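Local atomic coordinates of ribosome biogenesis GTPase A (Thermotoga maritima, PDB entry 3CNN), a protein that binds GTP and probably hydrolyses it, and is probably required for a late step in assembly of the 50S ribosomal subunit. Residues I51-V56 against V78-K83; K167-G172 against R183-A188. All coordinates share one frame; numbering follows the deposited sequence.

Contact 1: I51-V56 against V78-K83; sequences ILLNKV and VITTHK. With GTP (guanosine-5'-triphosphate), chain B.
Ile51 to Leu53 pair in parallel with Val78 to Thr80, the two short strand axes approaching to 4.6 Å at 20°. Three backbone hydrogen bonds hold the ladder. Ile79 N bonds Ile51 O at 2.8 Å, Leu53 N bonds Ile79 O at 2.7 Å, and Thr81 N bonds Leu53 O. Beyond the strands, Val56 N makes a weak bond to Thr81 O.

On one face of the sheet, Leu52 lies against Ile79 and Thr81. Its CG meets Ile79 CD1 at 3.6 Å, and its CD2 presses closely on Thr81 CG2. The other face carries Ile51, Leu53, Val78 and Thr80. There Val78 CG2, anti to its own nitrogen, lies against Ile51 CG2 and Leu53 CD1. Past the strand end, the Val56 side chain crosses that of Thr80 at about a right angle, with Val56 CG1 3.6 Å from Thr80 CB. Val56 CG2 approaches the His82 ring.

The GTP base lies where both segments leave the sheet. Lys83 N donates a nearly straight bond to GTP O6, 2.8 Å long with 167° at the hydrogen. The extended Lys55 chain lies over one face of the purine, with Lys55 CG 3.4 Å from GTP C6. Lys83 CG covers the opposite face. Lys55 NZ bonds Asn109 O. Replacing Lys55 with an alanine would probably uncover one face of the base and leave Asn109 O without this donor. Asn54 ND2 is 3.6 Å from GTP N7 but bonds Thr110 O, joining this segment to the phosphate-binding loop.

Asn54, Lys55, Val56 and Asp57 form the NKxD guanine-specificity motif. Asp57 OD1 also bonds the nucleotide. The Lys83 amide, a donor facing O6, is consistent with selection for guanine, since adenine carries an amino group there.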
# COMPACT_ATOMS: atom_id res chain seq x y z
N ILE A 51 -4.71 -3.52 11.82
CA ILE A 51 -4.68 -2.86 10.51
C ILE A 51 -3.84 -1.60 10.60
O ILE A 51 -4.17 -0.66 11.33
CB ILE A 51 -6.09 -2.56 9.91
CG1 ILE A 51 -6.81 -3.87 9.57
CG2 ILE A 51 -5.96 -1.68 8.64
CD1 ILE A 51 -8.32 -3.77 9.50
N LEU A 52 -2.74 -1.60 9.86
CA LEU A 52 -1.86 -0.47 9.85
C LEU A 52 -2.06 0.27 8.52
O LEU A 52 -1.84 -0.29 7.45
CB LEU A 52 -0.41 -0.96 10.03
CG LEU A 52 0.69 0.07 10.26
CD1 LEU A 52 1.99 -0.61 10.67
CD2 LEU A 52 0.93 0.92 9.01
N LEU A 53 -2.54 1.52 8.62
CA LEU A 53 -2.72 2.39 7.45
C LEU A 53 -1.47 3.21 7.20
O LEU A 53 -1.27 4.26 7.82
CB LEU A 53 -3.95 3.28 7.57
CG LEU A 53 -5.28 2.55 7.73
CD1 LEU A 53 -6.38 3.55 7.90
CD2 LEU A 53 -5.58 1.61 6.55
N ASN A 54 -0.65 2.72 6.29
CA ASN A 54 0.66 3.30 6.04
C ASN A 54 0.61 4.46 5.02
O ASN A 54 -0.37 4.63 4.31
CB ASN A 54 1.62 2.19 5.59
CG ASN A 54 3.05 2.53 5.86
OD1 ASN A 54 3.34 3.24 6.80
ND2 ASN A 54 3.94 2.00 5.05
N LYS A 55 1.68 5.25 5.00
CA LYS A 55 1.91 6.31 4.01
C LYS A 55 0.91 7.45 4.12
O LYS A 55 0.46 7.97 3.10
CB LYS A 55 1.91 5.74 2.58
CG LYS A 55 2.92 4.64 2.32
CD LYS A 55 2.99 4.31 0.82
CE LYS A 55 4.07 3.30 0.50
NZ LYS A 55 3.98 2.77 -0.90
N VAL A 56 0.54 7.83 5.35
CA VAL A 56 -0.50 8.86 5.54
C VAL A 56 0.05 10.21 5.12
O VAL A 56 -0.72 11.17 4.91
CB VAL A 56 -1.09 8.92 6.99
CG1 VAL A 56 -1.76 7.61 7.36
CG2 VAL A 56 -0.03 9.32 8.02
N VAL A 78 -7.10 -0.66 14.46
CA VAL A 78 -6.50 0.09 13.37
C VAL A 78 -5.60 1.23 13.88
O VAL A 78 -5.96 1.93 14.83
CB VAL A 78 -7.58 0.62 12.40
CG1 VAL A 78 -8.58 1.54 13.12
CG2 VAL A 78 -6.96 1.34 11.23
N ILE A 79 -4.45 1.40 13.22
CA ILE A 79 -3.57 2.55 13.43
C ILE A 79 -3.13 3.18 12.09
O ILE A 79 -3.32 2.57 11.03
CB ILE A 79 -2.30 2.18 14.25
CG1 ILE A 79 -1.52 1.07 13.55
CG2 ILE A 79 -2.68 1.79 15.68
CD1 ILE A 79 -0.02 1.23 13.62
N THR A 80 -2.57 4.39 12.16
CA THR A 80 -2.01 5.07 10.99
C THR A 80 -0.57 5.50 11.28
O THR A 80 -0.24 5.84 12.42
CB THR A 80 -2.82 6.34 10.59
OG1 THR A 80 -2.59 7.40 11.53
CG2 THR A 80 -4.34 6.06 10.48
N THR A 81 0.28 5.50 10.25
CA THR A 81 1.68 5.89 10.40
C THR A 81 2.32 6.16 9.04
O THR A 81 1.65 6.07 8.03
CB THR A 81 2.49 4.81 11.17
OG1 THR A 81 3.83 5.25 11.42
CG2 THR A 81 2.50 3.49 10.41
N HIS A 82 3.61 6.48 9.04
CA HIS A 82 4.40 6.69 7.82
C HIS A 82 5.90 6.61 8.16
O HIS A 82 6.27 6.70 9.31
CB HIS A 82 4.04 8.03 7.16
CG HIS A 82 4.39 9.23 8.00
ND1 HIS A 82 5.55 9.96 7.81
CD2 HIS A 82 3.72 9.83 9.02
CE1 HIS A 82 5.58 10.95 8.69
NE2 HIS A 82 4.49 10.89 9.43
N LYS A 83 6.72 6.40 7.14
CA LYS A 83 8.20 6.45 7.21
C LYS A 83 8.76 7.39 8.28
O LYS A 83 9.52 6.95 9.15
CB LYS A 83 8.75 6.93 5.87
CG LYS A 83 9.26 5.86 4.95
CD LYS A 83 10.39 6.38 4.05
CE LYS A 83 9.92 7.35 2.96
NZ LYS A 83 9.74 8.78 3.41
PG GTP B . 7.69 -5.22 -1.41
O1G GTP B . 6.65 -6.18 -0.83
O2G GTP B . 7.47 -5.10 -2.91
O3G GTP B . 9.12 -5.73 -1.20
O3B GTP B . 7.62 -3.74 -0.76
PB GTP B . 7.48 -3.44 0.82
O1B GTP B . 6.08 -3.78 1.27
O2B GTP B . 8.53 -4.17 1.62
O3A GTP B . 7.61 -1.86 0.83
PA GTP B . 8.91 -0.94 0.92
O1A GTP B . 9.17 -0.62 2.37
O2A GTP B . 10.11 -1.45 0.18
O5' GTP B . 8.32 0.40 0.26
C5' GTP B . 8.18 0.57 -1.14
C4' GTP B . 8.37 2.05 -1.43
O4' GTP B . 7.51 2.80 -0.59
C3' GTP B . 9.77 2.51 -1.11
O3' GTP B . 10.18 3.39 -2.13
C2' GTP B . 9.63 3.25 0.20
O2' GTP B . 10.58 4.29 0.27
C1' GTP B . 8.22 3.78 0.13
N9 GTP B . 7.54 3.99 1.44
C8 GTP B . 7.41 3.09 2.48
N7 GTP B . 6.70 3.69 3.46
C5 GTP B . 6.39 4.96 3.08
C6 GTP B . 5.68 5.99 3.69
O6 GTP B . 5.21 5.83 4.83
N1 GTP B . 5.50 7.19 3.03
C2 GTP B . 6.03 7.36 1.76
N2 GTP B . 5.87 8.51 1.12
N3 GTP B . 6.73 6.33 1.16
C4 GTP B . 6.90 5.15 1.80

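Contact 2: K167-G172 against R183-A188; sequences KLLLVG and RIFERA
Leu169 meets Ile184, Phe185 and Ala188, and Leu170 packs on Ala188. These contacts are apolar. Leu169 CG stands anti to its backbone nitrogen, chi1 169°, which sends CD2 in among the three residues. Leu169 CD2 is 3.8 Å from Phe185 CD1, 4.0 Å from Ala188 CB and 4.3 Å from Ile184 CG2. The Leu169 side chain crosses that of Phe185 at about a right angle, and its methyl approaches the ring obliquely. Within 183-188, Leu170 meets Ala188. Its CG is 4.1 Å from Ala188 CB, and its CD1 lies 3.6 Å from Ala188 O. The single methyl of Ala188 thus touches both leucines. Leu170 also touches Ile191, further along the same helix.

These are the facing sides of helices 162-170 and 182-194, consecutive helices that follow the last strand of the main sheet. Helix 224-236 adds to the same apolar cluster, with Phe232 touching Phe185 and Ala188, and Val235 touching Leu170. The first helix ends in a Schellman motif. Gly172 takes positive phi, 80°, and its N makes a weak bond back to Leu169 O.

No hydrogen bond or salt bridge joins the two segments directly. Their charged groups are tied together through Asp163, near the start of the first helix and outside both segments, whose carboxylate forms salt bridges with both Lys167 NZ and Arg187 NH2. The two cationic atoms, Lys167 NZ and Arg187 NH2, stay 5.2 Å apart, and the carboxylate probably offsets their like charge.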
# COMPACT_ATOMS: atom_id res chain seq x y z
N LYS A 167 -6.58 0.51 -8.90
CA LYS A 167 -6.18 0.99 -7.57
C LYS A 167 -4.82 0.43 -7.13
O LYS A 167 -4.00 1.17 -6.58
CB LYS A 167 -7.29 0.70 -6.56
CG LYS A 167 -8.39 1.73 -6.57
CD LYS A 167 -9.69 1.16 -6.12
CE LYS A 167 -10.75 2.25 -6.14
NZ LYS A 167 -12.02 1.82 -5.46
N LEU A 168 -4.57 -0.85 -7.40
CA LEU A 168 -3.28 -1.52 -7.08
C LEU A 168 -2.13 -1.00 -7.92
O LEU A 168 -0.97 -1.00 -7.49
CB LEU A 168 -3.40 -3.05 -7.24
CG LEU A 168 -4.17 -3.85 -6.18
CD1 LEU A 168 -4.25 -5.33 -6.57
CD2 LEU A 168 -3.56 -3.71 -4.80
N LEU A 169 -2.45 -0.55 -9.12
CA LEU A 169 -1.50 0.16 -9.95
C LEU A 169 -1.17 1.56 -9.40
O LEU A 169 -0.02 1.99 -9.37
CB LEU A 169 -2.07 0.24 -11.38
CG LEU A 169 -1.43 1.13 -12.43
CD1 LEU A 169 -0.06 0.59 -12.74
CD2 LEU A 169 -2.33 1.13 -13.69
N LEU A 170 -2.20 2.27 -8.98
CA LEU A 170 -2.05 3.60 -8.37
C LEU A 170 -1.17 3.65 -7.11
O LEU A 170 -0.41 4.61 -6.92
CB LEU A 170 -3.44 4.17 -8.05
CG LEU A 170 -4.19 4.77 -9.24
CD1 LEU A 170 -5.61 5.04 -8.89
CD2 LEU A 170 -3.49 6.06 -9.71
N VAL A 171 -1.31 2.65 -6.24
CA VAL A 171 -0.42 2.50 -5.07
C VAL A 171 0.91 1.79 -5.42
O VAL A 171 1.80 1.72 -4.58
CB VAL A 171 -1.11 1.81 -3.85
CG1 VAL A 171 -2.31 2.63 -3.39
CG2 VAL A 171 -1.50 0.38 -4.16
N GLY A 172 1.04 1.29 -6.65
CA GLY A 172 2.31 0.68 -7.10
C GLY A 172 2.49 -0.74 -6.62
O GLY A 172 3.60 -1.26 -6.59
N ARG A 183 -7.98 -0.27 -20.55
CA ARG A 183 -9.08 0.23 -19.74
C ARG A 183 -8.75 0.26 -18.23
O ARG A 183 -9.44 0.91 -17.45
CB ARG A 183 -10.34 -0.59 -19.98
CG ARG A 183 -11.07 -0.26 -21.28
CD ARG A 183 -12.26 -1.20 -21.47
NE ARG A 183 -11.83 -2.60 -21.55
CZ ARG A 183 -12.50 -3.56 -22.19
NH1 ARG A 183 -13.63 -3.28 -22.83
NH2 ARG A 183 -12.04 -4.80 -22.19
N ILE A 184 -7.71 -0.46 -17.85
CA ILE A 184 -7.22 -0.42 -16.48
C ILE A 184 -6.42 0.86 -16.29
O ILE A 184 -6.55 1.51 -15.25
CB ILE A 184 -6.40 -1.70 -16.13
CG1 ILE A 184 -7.34 -2.90 -16.02
CG2 ILE A 184 -5.58 -1.50 -14.85
CD1 ILE A 184 -6.62 -4.24 -15.98
N PHE A 185 -5.63 1.24 -17.31
CA PHE A 185 -4.92 2.55 -17.33
C PHE A 185 -5.86 3.73 -17.30
O PHE A 185 -5.58 4.76 -16.68
CB PHE A 185 -3.97 2.68 -18.54
CG PHE A 185 -2.85 1.68 -18.55
CD1 PHE A 185 -1.98 1.55 -17.46
CD2 PHE A 185 -2.64 0.87 -19.67
CE1 PHE A 185 -0.93 0.61 -17.48
CE2 PHE A 185 -1.59 -0.08 -19.73
CZ PHE A 185 -0.73 -0.21 -18.63
N GLU A 186 -7.00 3.58 -17.97
CA GLU A 186 -8.00 4.64 -18.06
C GLU A 186 -8.78 4.74 -16.76
O GLU A 186 -9.08 5.84 -16.30
CB GLU A 186 -8.93 4.38 -19.25
CG GLU A 186 -8.18 4.31 -20.57
CD GLU A 186 -9.08 4.05 -21.77
OE1 GLU A 186 -8.76 4.63 -22.84
OE2 GLU A 186 -10.06 3.27 -21.67
N ARG A 187 -9.10 3.59 -16.18
CA ARG A 187 -9.74 3.53 -14.86
C ARG A 187 -8.86 4.22 -13.83
O ARG A 187 -9.32 5.12 -13.11
CB ARG A 187 -9.95 2.07 -14.44
CG ARG A 187 -11.33 1.74 -13.93
CD ARG A 187 -11.64 2.24 -12.53
NE ARG A 187 -12.48 3.44 -12.53
CZ ARG A 187 -13.17 3.89 -11.47
NH1 ARG A 187 -13.87 5.01 -11.56
NH2 ARG A 187 -13.15 3.23 -10.32
N ALA A 188 -7.60 3.80 -13.78
CA ALA A 188 -6.61 4.37 -12.86
C ALA A 188 -6.53 5.88 -13.01
O ALA A 188 -6.51 6.61 -12.01
CB ALA A 188 -5.26 3.75 -13.07

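Contact 1 comes first along the chain and closes before contact 2 opens. Their centres lie about 21 Å apart, on opposite sides of the chain's centre. Their nearest atoms are about 4 Å apart, yet the contacts do not touch. Contact 1 pairs the edge strand 78-80 of the main sheet with strand 48-54, the two strands of a beta-alpha-beta unit whose helix is 61-73. Contact 2 joins two later helices and shares no strand or helix with it. Asn109 bridges them: its carbonyl holds Lys55 NZ, and its ND2 bonds Val171 O. The helical region therefore has a direct tie to the nucleotide site, although Leu170 stays about 13 Å from GTP.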